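Local structure of sensor protein (Vibrio parahaemolyticus, 3I9Y) at residues A[106-111]-A[224-229]. The protein is probably a membrane-bound sensor histidine kinase responsive to trimethylamine N-oxide (TMAO), seen here as its sensor domain of two stacked four-helix bundles. Sequence-based numbering, arbitrary orientation.
Sequences LLSEEL and TELGKR
Leu107 and Leu226 meet where helices 63-114 and 213-228 pack in one of the sensor domain's stacked four-helix bundles; the segment axes run antiparallel at 158° and approach to 10.2 Å. Leu107 CB lies 3.9 Å from Leu226 CG, about as near to Leu226 CD2. The Leu107 chi1 of -70° sets its CG anti to the carbonyl carbon, and the methyls beyond reach Glu225 and Arg229: CD2 is 4.0 Å from Glu225 CB, and CD1 lies 4.0 Å from Arg229 CD, the two side chains crossing at about a right angle. The branches of Leu226 divide between neighbours: CD1 meets Leu111 CD2 at 4.0 Å, while CD2 approaches Ser108 OG, whose hydrogen-bond partner is Met104 O in its own helix. Polar partners hold the guanidinium through NH1 and NE, while Leu107 CD1 covers one face. Arg229 NH1 donates to Glu225 O (2.9 Å), 40° above that carbonyl's plane, and to Glu225 OE1 (2.7 Å) on its anti lone pair; both acceptors lie nearly in the guanidinium plane. Across the two segments the contact is thus apolar, whereas the salt bridge from Arg229 NE to Glu103 OE2 adds a polar link to helix 63-114, the arginine's charge probably being shared between Glu225 and Glu103.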
loop_
_atom_site.group_PDB
_atom_site.type_symbol
_atom_site.label_atom_id
_atom_site.label_comp_id
_atom_site.label_asym_id
_atom_site.label_seq_id
_atom_site.Cartn_x
_atom_site.Cartn_y
_atom_site.Cartn_z
ATOM N N LEU A 106 20.088 9.432 -6.633
ATOM C CA LEU A 106 21.281 9.567 -7.478
ATOM C C LEU A 106 21.428 11.024 -8.091
ATOM O O LEU A 106 22.519 11.500 -8.303
ATOM C CB LEU A 106 21.193 8.616 -8.752
ATOM C CG LEU A 106 21.226 7.182 -8.174
ATOM C CD1 LEU A 106 20.959 6.193 -9.317
ATOM C CD2 LEU A 106 22.707 6.954 -7.897
ATOM N N LEU A 107 20.330 11.603 -8.591
ATOM C CA LEU A 107 20.379 12.938 -9.188
ATOM C C LEU A 107 20.832 13.904 -8.070
ATOM O O LEU A 107 21.568 14.797 -8.341
ATOM C CB LEU A 107 18.926 13.443 -9.643
ATOM C CG LEU A 107 18.534 12.589 -10.835
ATOM C CD1 LEU A 107 17.055 12.847 -10.869
ATOM C CD2 LEU A 107 19.232 12.967 -12.162
ATOM N N SER A 108 20.323 13.798 -6.868
ATOM C CA SER A 108 20.737 14.705 -5.761
ATOM C C SER A 108 22.249 14.656 -5.432
ATOM O O SER A 108 22.873 15.678 -5.134
ATOM C CB SER A 108 20.053 14.332 -4.412
ATOM O OG SER A 108 18.627 14.667 -4.621
ATOM N N GLU A 109 22.796 13.493 -5.366
ATOM C CA GLU A 109 24.162 13.348 -5.078
ATOM C C GLU A 109 24.942 13.947 -6.239
ATOM O O GLU A 109 25.994 14.574 -6.029
ATOM C CB GLU A 109 24.518 11.824 -4.891
ATOM C CG GLU A 109 25.603 11.237 -6.045
ATOM C CD GLU A 109 25.156 9.910 -6.929
ATOM O OE1 GLU A 109 25.319 8.667 -6.242
ATOM O OE2 GLU A 109 24.771 10.080 -8.253
ATOM N N GLU A 110 24.548 13.632 -7.477
ATOM C CA GLU A 110 25.236 14.214 -8.541
ATOM C C GLU A 110 25.167 15.797 -8.504
ATOM O O GLU A 110 26.067 16.531 -8.798
ATOM C CB GLU A 110 24.555 13.766 -9.722
ATOM C CG GLU A 110 25.336 13.956 -10.821
ATOM C CD GLU A 110 24.729 13.227 -11.988
ATOM O OE1 GLU A 110 25.126 13.626 -13.132
ATOM O OE2 GLU A 110 23.834 12.296 -11.792
ATOM N N LEU A 111 24.021 16.338 -8.196
ATOM C CA LEU A 111 23.933 17.802 -8.084
ATOM C C LEU A 111 24.895 18.312 -6.959
ATOM O O LEU A 111 25.691 19.302 -7.112
ATOM C CB LEU A 111 22.611 18.112 -7.608
ATOM C CG LEU A 111 22.108 19.535 -7.458
ATOM C CD1 LEU A 111 22.243 20.439 -8.760
ATOM C CD2 LEU A 111 20.562 19.094 -7.304
ATOM N N THR A 224 15.988 19.969 -13.506
ATOM C CA THR A 224 14.729 19.803 -14.199
ATOM C C THR A 224 14.334 18.237 -14.214
ATOM O O THR A 224 13.159 17.974 -13.968
ATOM C CB THR A 224 14.604 20.628 -15.582
ATOM O OG1 THR A 224 14.235 19.724 -16.618
ATOM C CG2 THR A 224 15.633 21.452 -15.942
ATOM N N GLU A 225 15.383 17.321 -14.152
ATOM C CA GLU A 225 15.167 15.889 -14.025
ATOM C C GLU A 225 14.486 15.596 -12.667
ATOM O O GLU A 225 13.601 14.765 -12.594
ATOM C CB GLU A 225 16.480 15.146 -14.137
ATOM C CG GLU A 225 17.021 15.240 -15.564
ATOM C CD GLU A 225 15.881 14.732 -16.487
ATOM O OE1 GLU A 225 14.985 13.923 -16.096
ATOM O OE2 GLU A 225 15.836 15.141 -17.622
ATOM N N LEU A 226 14.913 16.298 -11.605
ATOM C CA LEU A 226 14.396 16.104 -10.234
ATOM C C LEU A 226 12.988 16.614 -10.221
ATOM O O LEU A 226 12.100 16.013 -9.559
ATOM C CB LEU A 226 15.169 16.805 -9.135
ATOM C CG LEU A 226 16.365 16.164 -8.544
ATOM C CD1 LEU A 226 16.978 17.368 -7.553
ATOM C CD2 LEU A 226 15.986 15.063 -7.623
ATOM N N GLY A 227 12.746 17.722 -10.939
ATOM C CA GLY A 227 11.433 18.221 -10.907
ATOM C C GLY A 227 10.409 17.277 -11.613
ATOM O O GLY A 227 9.283 17.171 -11.156
ATOM N N LYS A 228 10.878 16.470 -12.577
ATOM C CA LYS A 228 9.948 15.605 -13.282
ATOM C C LYS A 228 9.561 14.516 -12.288
ATOM O O LYS A 228 8.413 13.921 -12.420
ATOM C CB LYS A 228 10.599 14.937 -14.495
ATOM C CG LYS A 228 10.784 15.854 -15.726
ATOM C CD LYS A 228 11.538 14.893 -16.817
ATOM C CE LYS A 228 12.039 15.764 -17.937
ATOM N NZ LYS A 228 11.482 17.374 -17.748
ATOM N N ARG A 229 10.413 14.265 -11.296
ATOM C CA ARG A 229 10.093 13.053 -10.380
ATOM C C ARG A 229 9.199 13.400 -9.226
ATOM O O ARG A 229 8.930 12.628 -8.363
ATOM C CB ARG A 229 11.443 12.322 -9.952
ATOM C CG ARG A 229 11.922 11.777 -11.287
ATOM C CD ARG A 229 13.263 11.597 -11.391
ATOM N NE ARG A 229 13.655 10.685 -12.447
ATOM C CZ ARG A 229 14.108 11.050 -13.660
ATOM N NH1 ARG A 229 14.205 12.357 -14.056
ATOM N NH2 ARG A 229 14.547 10.037 -14.441
#